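Local coordinates for protein putative DsbA oxidoreductase SCO1869 (Streptomyces coelicolor A3, PDB 3GL5) that probably acts as a thiol-disulfide oxidoreductase of the DsbA family, built on a thioredoxin-like fold with a helical insertion, at residues P47-A50 with K51-Q55; L88-T92 with R93-H97; G149-A152 with E153-R156. All blocks are in the same frame, centred on the assembly; numbering follows the deposited sequence. Where two conformers were deposited one is given.

Interaction 1: residues P47-A50 with K51-Q55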
ATOM      1  N   PRO A  47       1.713 -18.778  15.231  1.00 28.76           N
ATOM      2  CA  PRO A  47       0.844 -19.125  14.095  1.00 28.77           C
ATOM      3  C   PRO A  47       0.304 -20.567  14.159  1.00 29.01           C
ATOM      4  O   PRO A  47      -0.679 -20.897  13.461  1.00 28.25           O
ATOM      5  CB  PRO A  47       1.771 -18.966  12.882  1.00 28.39           C
ATOM      6  CG  PRO A  47       3.190 -19.136  13.458  1.00 27.67           C
ATOM      7  CD  PRO A  47       3.142 -18.671  14.866  1.00 27.88           C
ATOM      8  N   GLY A  48       0.922 -21.421  14.973  1.00 29.22           N
ATOM      9  CA  GLY A  48       0.527 -22.820  14.992  1.00 29.78           C
ATOM     10  C   GLY A  48      -0.566 -23.033  16.006  1.00 30.37           C
ATOM     11  O   GLY A  48      -1.072 -24.112  16.127  1.00 30.78           O
ATOM     12  N   ARG A  49      -0.924 -22.002  16.751  1.00 31.08           N
ATOM     13  CA  ARG A  49      -1.881 -22.173  17.821  1.00 32.30           C
ATOM     14  C   ARG A  49      -3.280 -22.492  17.274  1.00 32.33           C
ATOM     15  O   ARG A  49      -3.653 -22.008  16.221  1.00 32.45           O
ATOM     16  CB  ARG A  49      -1.915 -20.920  18.676  1.00 31.99           C
ATOM     17  CG  ARG A  49      -2.796 -21.076  19.856  1.00 35.48           C
ATOM     18  CD  ARG A  49      -2.764 -19.862  20.717  1.00 39.12           C
ATOM     19  NE  ARG A  49      -3.132 -20.225  22.075  1.00 40.29           N
ATOM     20  CZ  ARG A  49      -2.274 -20.611  23.016  1.00 41.92           C
ATOM     21  NH1 ARG A  49      -0.969 -20.688  22.761  1.00 37.76           N
ATOM     22  NH2 ARG A  49      -2.750 -20.917  24.223  1.00 42.38           N
ATOM     23  N   ALA A  50      -4.037 -23.333  17.976  1.00 32.75           N
ATOM     24  CA  ALA A  50      -5.393 -23.707  17.546  1.00 32.48           C
ATOM     25  C   ALA A  50      -6.426 -22.657  17.926  1.00 32.82           C
ATOM     26  O   ALA A  50      -6.355 -22.048  18.995  1.00 32.29           O
ATOM     27  CB  ALA A  50      -5.781 -25.062  18.102  1.00 31.82           C
ATOM     28  N   LYS A  51      -7.406 -22.451  17.061  1.00 33.85           N
ATOM     29  CA  LYS A  51      -8.388 -21.421  17.350  1.00 35.30           C
ATOM     30  C   LYS A  51      -9.061 -21.631  18.711  1.00 35.73           C
ATOM     31  O   LYS A  51      -9.302 -20.676  19.430  1.00 36.07           O
ATOM     32  CB  LYS A  51      -9.410 -21.283  16.223  1.00 35.59           C
ATOM     33  CG  LYS A  51     -10.276 -20.014  16.382  1.00 38.07           C
ATOM     34  CD  LYS A  51     -10.931 -19.581  15.051  1.00 39.24           C
ATOM     35  CE  LYS A  51     -12.298 -20.174  14.856  1.00 37.25           C
ATOM     36  NZ  LYS A  51     -13.238 -19.607  15.864  1.00 38.12           N
ATOM     37  N   ASP A  52      -9.332 -22.871  19.094  1.00 35.82           N
ATOM     38  CA  ASP A  52     -10.023 -23.094  20.357  1.00 36.80           C
ATOM     39  C   ASP A  52      -9.080 -23.175  21.546  1.00 36.34           C
ATOM     40  O   ASP A  52      -9.487 -23.540  22.634  1.00 36.97           O
ATOM     41  CB  ASP A  52     -10.909 -24.347  20.300  1.00 37.49           C
ATOM     42  CG  ASP A  52     -10.101 -25.637  20.354  1.00 40.50           C
ATOM     43  OD1 ASP A  52      -8.929 -25.651  19.899  1.00 42.52           O
ATOM     44  OD2 ASP A  52     -10.650 -26.644  20.857  1.00 46.55           O
ATOM     45  N   ASP A  53      -7.818 -22.848  21.348  1.00 35.94           N
ATOM     46  CA  ASP A  53      -6.876 -22.853  22.458  1.00 35.60           C
ATOM     47  C   ASP A  53      -6.696 -21.441  23.053  1.00 35.30           C
ATOM     48  O   ASP A  53      -5.794 -20.695  22.659  1.00 35.36           O
ATOM     49  CB  ASP A  53      -5.547 -23.454  21.984  1.00 36.26           C
ATOM     50  CG  ASP A  53      -4.596 -23.747  23.119  1.00 37.66           C
ATOM     51  OD1 ASP A  53      -5.066 -23.950  24.262  1.00 39.18           O
ATOM     52  OD2 ASP A  53      -3.370 -23.786  22.859  1.00 39.44           O
ATOM     53  N   VAL A  54      -7.584 -21.067  23.975  1.00 34.78           N
ATOM     54  CA  VAL A  54      -7.523 -19.780  24.692  1.00 34.50           C
ATOM     55  C   VAL A  54      -7.120 -20.044  26.135  1.00 34.78           C
ATOM     56  O   VAL A  54      -7.666 -20.912  26.796  1.00 35.30           O
ATOM     57  CB  VAL A  54      -8.891 -19.009  24.686  1.00 34.82           C
ATOM     58  CG1 VAL A  54      -8.703 -17.518  25.113  1.00 33.21           C
ATOM     59  CG2 VAL A  54      -9.566 -19.100  23.326  1.00 32.84           C
ATOM     60  N   GLN A  55      -6.161 -19.277  26.622  1.00 35.53           N
ATOM     61  CA  GLN A  55      -5.544 -19.516  27.922  1.00 36.25           C
ATOM     62  C   GLN A  55      -5.500 -18.185  28.675  1.00 35.88           C
ATOM     63  O   GLN A  55      -5.362 -17.140  28.041  1.00 34.91           O
ATOM     64  CB  GLN A  55      -4.110 -19.957  27.665  1.00 36.45           C
ATOM     65  CG  GLN A  55      -3.676 -21.165  28.457  1.00 40.22           C
ATOM     66  CD  GLN A  55      -2.208 -21.453  28.261  1.00 43.36           C
ATOM     67  OE1 GLN A  55      -1.494 -20.715  27.569  1.00 45.47           O
ATOM     68  NE2 GLN A  55      -1.744 -22.545  28.856  1.00 45.90           N
TER
HETATM   69  O   HOH W   1      -3.058 -24.774  20.194  1.00 33.03           O
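The guanidinium of Arg-49 and the carboxylate of Asp-53 lie stacked, their planes only 6° apart, while the two side chains cross at about a right angle. Asp-53 OD2 sits over one guanidinium face, 3.2 Å from Arg-49 NH2 and offset toward the rim. No N-H points at this oxygen, so the salt bridge is a matter of charge alone. The directed bond goes to the backbone instead: Arg-49 NE donates to Asp-53 O at 2.8 Å with an N-H...O angle of 161°, the oxygen lying close to the guanidinium plane. One aspartate thus meets the arginine twice, through its carbonyl at the edge and its carboxylate over the face. An extended Arg-49 chain, with CG trans to the backbone N (chi1 -175°), carries the head alongside the turn to its last residue, Asp-53. Gln-55 OE1 lies near the guanidinium plane at another part of the rim, beyond Arg-49 NH2 and 3.6 Å from it.

The backbone here makes a type I beta turn from Ala-50 to Asp-53, closed by Asp-53 N donating to Ala-50 O at 2.9 Å. Water 1 joins the two sides of the turn, accepting from Ala-50 N and donating to Asp-53 OD2 at 2.9 Å. Outside the turn, Arg-49 NH1 forms a salt bridge with Asp-46 and the arginine side chain touches His-97 of strand 96-97, while Val-54 packs on Phe-135 and Asn-136. The arrangement is a type I beta turn braced by the arginine before it, on the protein surface, in the loop leading from strand 36-42 to strand 55-56. With a straight bond at NE and carboxylates near both terminal nitrogens, the guanidinium is restrained in its rotation, and its positive charge probably offsets part of the negative charge of Asp-46 and Asp-53.

Interaction 2: residues L88-T92 with R93-H97. With ACT (acetate ion), chain C.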
ATOM      1  N   LEU A  88      -3.450   4.787  26.859  1.00 26.91           N
ATOM      2  CA  LEU A  88      -4.098   3.522  26.563  1.00 27.30           C
ATOM      3  C   LEU A  88      -4.599   2.818  27.789  1.00 27.27           C
ATOM      4  O   LEU A  88      -3.893   2.683  28.768  1.00 28.50           O
ATOM      5  CB  LEU A  88      -3.117   2.570  25.865  1.00 27.14           C
ATOM      6  CG  LEU A  88      -2.336   3.049  24.638  1.00 28.59           C
ATOM      7  CD1 LEU A  88      -1.350   1.972  24.132  1.00 27.59           C
ATOM      8  CD2 LEU A  88      -3.270   3.487  23.518  1.00 28.23           C
ATOM      9  N   ALA A  89      -5.802   2.294  27.696  1.00 27.79           N
ATOM     10  CA  ALA A  89      -6.341   1.407  28.706  1.00 28.03           C
ATOM     11  C   ALA A  89      -5.633   0.047  28.620  1.00 28.29           C
ATOM     12  O   ALA A  89      -5.238  -0.395  27.533  1.00 28.17           O
ATOM     13  CB  ALA A  89      -7.831   1.236  28.465  1.00 27.90           C
ATOM     14  N   TYR A  90      -5.482  -0.620  29.759  1.00 28.40           N
ATOM     15  CA  TYR A  90      -4.784  -1.902  29.804  1.00 28.76           C
ATOM     16  C   TYR A  90      -5.180  -2.625  31.093  1.00 30.33           C
ATOM     17  O   TYR A  90      -4.794  -2.175  32.181  1.00 30.30           O
ATOM     18  CB  TYR A  90      -3.291  -1.686  29.800  1.00 28.51           C
ATOM     19  CG  TYR A  90      -2.502  -2.952  29.612  1.00 28.95           C
ATOM     20  CD1 TYR A  90      -2.049  -3.335  28.354  1.00 32.98           C
ATOM     21  CD2 TYR A  90      -2.211  -3.786  30.698  1.00 28.59           C
ATOM     22  CE1 TYR A  90      -1.289  -4.553  28.163  1.00 32.20           C
ATOM     23  CE2 TYR A  90      -1.481  -4.993  30.531  1.00 30.65           C
ATOM     24  CZ  TYR A  90      -1.027  -5.369  29.266  1.00 31.21           C
ATOM     25  OH  TYR A  90      -0.315  -6.533  29.114  1.00 26.46           O
ATOM     26  N   ARG A  91      -5.968  -3.702  30.980  1.00 29.95           N
ATOM     27  CA  ARG A  91      -6.333  -4.515  32.157  1.00 31.15           C
ATOM     28  C   ARG A  91      -5.169  -5.330  32.661  1.00 31.10           C
ATOM     29  O   ARG A  91      -4.566  -6.084  31.909  1.00 29.96           O
ATOM     30  CB  ARG A  91      -7.484  -5.445  31.853  1.00 30.60           C
ATOM     31  CG  ARG A  91      -8.666  -4.659  31.425  1.00 33.92           C
ATOM     32  CD  ARG A  91      -9.753  -5.550  30.922  1.00 39.05           C
ATOM     33  NE  ARG A  91     -10.580  -5.922  32.053  1.00 46.27           N
ATOM     34  CZ  ARG A  91     -11.452  -5.095  32.643  1.00 49.12           C
ATOM     35  NH1 ARG A  91     -11.628  -3.850  32.199  1.00 50.04           N
ATOM     36  NH2 ARG A  91     -12.150  -5.519  33.686  1.00 51.87           N
ATOM     37  N   THR A  92      -4.841  -5.152  33.941  1.00 32.24           N
ATOM     38  CA  THR A  92      -3.680  -5.831  34.542  1.00 33.22           C
ATOM     39  C   THR A  92      -4.049  -7.184  35.150  1.00 33.95           C
ATOM     40  O   THR A  92      -3.207  -7.840  35.763  1.00 34.48           O
ATOM     41  CB  THR A  92      -2.981  -4.954  35.611  1.00 33.08           C
ATOM     42  OG1 THR A  92      -3.954  -4.492  36.559  1.00 32.57           O
ATOM     43  CG2 THR A  92      -2.349  -3.744  34.954  1.00 34.78           C
ATOM     44  N   ARG A  93      -5.296  -7.605  34.953  1.00 33.93           N
ATOM     45  CA  ARG A  93      -5.788  -8.835  35.507  1.00 34.56           C
ATOM     46  C   ARG A  93      -6.730  -9.533  34.553  1.00 34.58           C
ATOM     47  O   ARG A  93      -7.538  -8.895  33.870  1.00 34.17           O
ATOM     48  CB  ARG A  93      -6.554  -8.548  36.796  1.00 35.03           C
ATOM     49  CG  ARG A  93      -5.990  -9.190  38.013  1.00 38.14           C
ATOM     50  CD  ARG A  93      -4.693  -8.551  38.363  1.00 43.03           C
ATOM     51  NE  ARG A  93      -4.232  -8.935  39.682  1.00 46.48           N
ATOM     52  CZ  ARG A  93      -3.330  -8.239  40.356  1.00 50.17           C
ATOM     53  NH1 ARG A  93      -2.946  -8.632  41.569  1.00 49.78           N
ATOM     54  NH2 ARG A  93      -2.806  -7.143  39.803  1.00 52.97           N
ATOM     55  N   ASP A  94      -6.621 -10.857  34.536  1.00 34.33           N
ATOM     56  CA  ASP A  94      -7.565 -11.753  33.870  1.00 34.33           C
ATOM     57  C   ASP A  94      -7.608 -11.620  32.382  1.00 33.66           C
ATOM     58  O   ASP A  94      -8.635 -11.924  31.798  1.00 34.31           O
ATOM     59  CB  ASP A  94      -8.997 -11.568  34.388  1.00 34.74           C
ATOM     60  CG  ASP A  94      -9.112 -11.766  35.882  1.00 36.81           C
ATOM     61  OD1 ASP A  94      -8.402 -12.632  36.464  1.00 38.76           O
ATOM     62  OD2 ASP A  94      -9.923 -11.027  36.479  1.00 40.87           O
ATOM     63  N   ARG A  95      -6.530 -11.142  31.772  1.00 32.90           N
ATOM     64  CA  ARG A  95      -6.418 -11.154  30.307  1.00 32.11           C
ATOM     65  C   ARG A  95      -6.239 -12.583  29.811  1.00 31.91           C
ATOM     66  O   ARG A  95      -5.775 -13.468  30.548  1.00 30.67           O
ATOM     67  CB  ARG A  95      -5.255 -10.299  29.846  1.00 32.11           C
ATOM     68  CG  ARG A  95      -5.426  -8.742  30.082  1.00 33.55           C
ATOM     69  CD  ARG A  95      -4.579  -7.897  29.095  1.00 30.33           C
ATOM     70  NE  ARG A  95      -3.169  -8.297  29.092  1.00 28.64           N
ATOM     71  CZ  ARG A  95      -2.633  -9.166  28.233  1.00 32.47           C
ATOM     72  NH1 ARG A  95      -3.386  -9.746  27.289  1.00 31.32           N
ATOM     73  NH2 ARG A  95      -1.331  -9.463  28.331  1.00 32.02           N
ATOM     74  N   ASP A  96      -6.682 -12.812  28.581  1.00 31.58           N
ATOM     75  CA  ASP A  96      -6.543 -14.107  27.956  1.00 31.77           C
ATOM     76  C   ASP A  96      -5.699 -13.955  26.702  1.00 32.41           C
ATOM     77  O   ASP A  96      -5.290 -12.838  26.319  1.00 33.08           O
ATOM     78  CB  ASP A  96      -7.906 -14.757  27.685  1.00 30.72           C
ATOM     79  CG  ASP A  96      -8.740 -14.008  26.624  1.00 32.56           C
ATOM     80  OD1 ASP A  96      -8.469 -12.832  26.297  1.00 29.90           O
ATOM     81  OD2 ASP A  96      -9.708 -14.614  26.117  1.00 32.24           O
ATOM     82  N   HIS A  97      -5.415 -15.084  26.070  1.00 32.64           N
ATOM     83  CA  HIS A  97      -4.484 -15.126  24.988  1.00 32.92           C
ATOM     84  C   HIS A  97      -4.853 -16.297  24.081  1.00 32.48           C
ATOM     85  O   HIS A  97      -5.134 -17.382  24.571  1.00 31.25           O
ATOM     86  CB  HIS A  97      -3.091 -15.320  25.585  1.00 33.95           C
ATOM     87  CG  HIS A  97      -2.047 -15.658  24.581  1.00 36.88           C
ATOM     88  ND1 HIS A  97      -1.052 -14.772  24.214  1.00 44.49           N
ATOM     89  CD2 HIS A  97      -1.819 -16.793  23.878  1.00 40.65           C
ATOM     90  CE1 HIS A  97      -0.265 -15.345  23.315  1.00 43.62           C
ATOM     91  NE2 HIS A  97      -0.719 -16.565  23.085  1.00 42.68           N
TER
HETATM   92  C   ACT C 302      -0.196 -11.709  25.443  1.00 62.09           C
HETATM   93  O   ACT C 302      -1.139 -12.200  24.796  1.00 62.70           O
HETATM   94  OXT ACT C 302      -0.566 -11.001  26.384  1.00 60.82           O
HETATM   95  CH3 ACT C 302       1.251 -11.978  25.099  1.00 62.57           C
HETATM   96  O   HOH W   2      -9.762  -8.618  31.426  1.00 43.00           O
HETATM   97  O   HOH W   3      -2.643  -8.302  31.942  1.00 45.61           O
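Arg-95 NH2 is gripped by two oxygens: it donates to acetate OXT at 2.6 Å, with an N-H...O angle of 164°, and forms a salt bridge with Glu-76 of helix 69-85. Acetate OXT also takes a weak bond from Arg-95 NH1, so the ion lies at the edge of the guanidinium. Its other oxygen, O, accepts from His-97 ND1 at 2.6 Å, near the plane of the imidazole. The acetate, probably from the crystallisation liquor, therefore bridges Arg-95, just before strand 96-97, and His-97 within it.

Tyr-90 reaches the same arginine from the preceding segment. Its OH lies 3.2 Å from Arg-95 NH2, and the ring is turned 63° from the guanidinium plane; the clear hydrogen bond of the hydroxyl goes to Glu-76, which also pairs with Arg-95. With CG opposite the backbone N (chi1 -170°), the tyrosine ring touches Leu-79 and Ala-83 of helix 69-85 and meets, nearly in parallel, the ring of Phe-128 ending helix 116-128. This is the loop that leads from helix 69-85 into the short strand 96-97, within the helical part of a DsbA-like thioredoxin domain. Both Tyr-90 and Arg-95 also touch Pro-14, which lies between the cysteines of the Cys-13 to Cys-16 disulfide.

Arg-95 CG and CD pass Arg-91 O, each at 3.3 Å; a bend at chi3 then turns NE and the guanidinium toward Tyr-90 and the acetate. Water 3 links the same carbonyl to the guanidinium, donating to Arg-91 O at 2.9 Å and accepting weakly from Arg-95 NE. Water 2 more loosely links Arg-91 NE to Arg-93 O.

Interaction 3: residues G149-A152 with E153-R156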
ATOM      1  N   GLY A 149     -16.518   0.447  11.296  1.00 30.46           N
ATOM      2  CA  GLY A 149     -16.935   0.881   9.978  1.00 31.13           C
ATOM      3  C   GLY A 149     -17.147  -0.207   8.932  1.00 32.06           C
ATOM      4  O   GLY A 149     -17.681   0.070   7.854  1.00 31.29           O
ATOM      5  N   LEU A 150     -16.744  -1.441   9.227  1.00 32.42           N
ATOM      6  CA  LEU A 150     -16.854  -2.507   8.227  1.00 34.01           C
ATOM      7  C   LEU A 150     -18.283  -3.045   8.106  1.00 33.75           C
ATOM      8  O   LEU A 150     -19.079  -2.876   9.020  1.00 33.77           O
ATOM      9  CB  LEU A 150     -15.869  -3.631   8.521  1.00 33.89           C
ATOM     10  CG  LEU A 150     -14.439  -3.401   8.069  1.00 35.61           C
ATOM     11  CD1 LEU A 150     -13.711  -2.417   8.965  1.00 36.28           C
ATOM     12  CD2 LEU A 150     -13.732  -4.719   8.157  1.00 37.32           C
ATOM     13  N   ASP A 151     -18.598  -3.678   6.978  1.00 34.40           N
ATOM     14  CA  ASP A 151     -19.913  -4.327   6.751  1.00 35.36           C
ATOM     15  C   ASP A 151     -19.958  -5.751   7.325  1.00 35.22           C
ATOM     16  O   ASP A 151     -18.988  -6.474   7.222  1.00 35.62           O
ATOM     17  CB  ASP A 151     -20.263  -4.361   5.245  1.00 36.06           C
ATOM     18  CG  ASP A 151     -21.458  -5.281   4.928  1.00 37.35           C
ATOM     19  OD1 ASP A 151     -22.604  -4.798   4.914  1.00 39.49           O
ATOM     20  OD2 ASP A 151     -21.270  -6.501   4.735  1.00 40.61           O
ATOM     21  N   ALA A 152     -21.104  -6.158   7.867  1.00 35.20           N
ATOM     22  CA  ALA A 152     -21.238  -7.366   8.696  1.00 34.92           C
ATOM     23  C   ALA A 152     -21.406  -8.701   7.968  1.00 35.12           C
ATOM     24  O   ALA A 152     -20.754  -9.701   8.352  1.00 35.32           O
ATOM     25  CB  ALA A 152     -22.375  -7.186   9.666  1.00 35.46           C
ATOM     26  N   GLU A 153     -22.282  -8.725   6.957  0.50 34.64           N
ATOM     27  CA  GLU A 153     -22.520  -9.928   6.148  0.50 34.38           C
ATOM     28  C   GLU A 153     -21.185 -10.345   5.541  0.50 34.43           C
ATOM     29  O   GLU A 153     -20.886 -11.536   5.387  0.50 34.79           O
ATOM     30  CB  GLU A 153     -23.538  -9.646   5.024  0.50 33.90           C
ATOM     31  CG  GLU A 153     -24.652  -8.652   5.375  0.50 32.26           C
ATOM     32  CD  GLU A 153     -25.340  -8.054   4.139  0.50 31.14           C
ATOM     33  OE1 GLU A 153     -25.429  -8.732   3.089  0.50 29.11           O
ATOM     34  OE2 GLU A 153     -25.797  -6.897   4.214  0.50 29.94           O
ATOM     35  N   GLU A 154     -20.401  -9.321   5.221  1.00 34.34           N
ATOM     36  CA  GLU A 154     -19.119  -9.399   4.567  1.00 33.77           C
ATOM     37  C   GLU A 154     -18.021  -9.874   5.507  1.00 34.09           C
ATOM     38  O   GLU A 154     -17.215 -10.752   5.160  1.00 34.86           O
ATOM     39  CB  GLU A 154     -18.850  -7.966   4.150  1.00 33.80           C
ATOM     40  CG  GLU A 154     -17.495  -7.557   3.720  1.00 33.16           C
ATOM     41  CD  GLU A 154     -17.620  -6.485   2.663  1.00 35.24           C
ATOM     42  OE1 GLU A 154     -18.477  -6.648   1.774  1.00 31.54           O
ATOM     43  OE2 GLU A 154     -16.894  -5.473   2.721  1.00 38.31           O
ATOM     44  N   VAL A 155     -17.993  -9.296   6.706  1.00 33.06           N
ATOM     45  CA  VAL A 155     -16.992  -9.642   7.688  1.00 32.40           C
ATOM     46  C   VAL A 155     -17.178 -11.103   8.021  1.00 31.93           C
ATOM     47  O   VAL A 155     -16.225 -11.843   8.158  1.00 32.59           O
ATOM     48  CB  VAL A 155     -17.126  -8.716   8.914  1.00 32.50           C
ATOM     49  CG1 VAL A 155     -16.634  -9.383  10.186  1.00 31.99           C
ATOM     50  CG2 VAL A 155     -16.374  -7.425   8.642  1.00 32.24           C
ATOM     51  N   ARG A 156     -18.440 -11.506   8.076  1.00 32.35           N
ATOM     52  CA  ARG A 156     -18.858 -12.875   8.319  1.00 32.37           C
ATOM     53  C   ARG A 156     -18.449 -13.832   7.217  1.00 32.52           C
ATOM     54  O   ARG A 156     -18.036 -14.971   7.509  1.00 32.88           O
ATOM     55  CB  ARG A 156     -20.384 -12.944   8.480  1.00 32.60           C
ATOM     56  CG  ARG A 156     -20.848 -12.607   9.868  1.00 32.75           C
ATOM     57  CD  ARG A 156     -22.183 -13.255  10.147  1.00 35.72           C
ATOM     58  NE  ARG A 156     -22.646 -12.885  11.481  1.00 37.15           N
ATOM     59  CZ  ARG A 156     -23.250 -11.735  11.765  1.00 37.87           C
ATOM     60  NH1 ARG A 156     -23.465 -10.833  10.814  1.00 37.63           N
ATOM     61  NH2 ARG A 156     -23.639 -11.478  13.008  1.00 39.55           N
TER
HETATM   62  O   HOH W   4     -16.577  -4.362   5.249  1.00 35.91           O
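Ala-152, Asp-151 and Val-155 make most of this contact, which starts helix 152-160. Asp-151 holds the N-cap position: chi1 of 168° swings the carboxylate away from its own backbone N, and OD2 turns back over the first turn to accept from Glu-154 N. The bond measures 3.0 Å, though the placing of OD2 is less certain than usual. Asp-151 O accepts from Val-155 N at 3.0 Å, and Ala-152 O from Arg-156 N at 2.9 Å with an N-H...O angle of 158°, the opening backbone bonds of the helix. Arg-156 CB and CG lie alongside the same Ala-152 carbonyl.

In the conformer given, Glu-153 OE2 comes 3.9 Å from Asp-151 OD1, a like-charged approach that is uncertain because Glu-153 has two conformers; the helix N terminus would probably ease it. Glu-154 OE2 forms a salt bridge with Arg-113 and accepts from water 4, which in turn accepts from Asp-151 N. On the inner side Leu-150 CD2 meets Val-155 CG2 at 3.8 Å, their side chains crossing at about a right angle, the N'-to-N4 contact of a hydrophobic staple.

Gly-149 ends helix 138-147 in a Schellman motif, so one helix closes and the next opens within three residues. Leu-150 and Val-155 pack on Leu-109 of helix 101-111, Ala-152 rests on Val-146 of helix 138-147, and Arg-156 is paired with Glu-139 of that helix.

From the N terminus, the three contacts follow in series, none nested in or crossing another. Interaction 1 closes a surface turn between strands 36-42 and 55-56; interaction 2 shapes the loop from helix 69-85 to strand 96-97; interaction 3 joins helix 138-147 to helix 152-160. The first two meet where strands 55-56 and 96-97 pair antiparallel: Gln-55 N probably donates to His-97 O at 3.0 Å, and Val-54 packs against Asp-96. A surface turn and a loop are thus joined by a small two-stranded sheet. Interaction 3 stands apart, its nearest atoms about 11 Å from interaction 1 and about 18 Å from interaction 2.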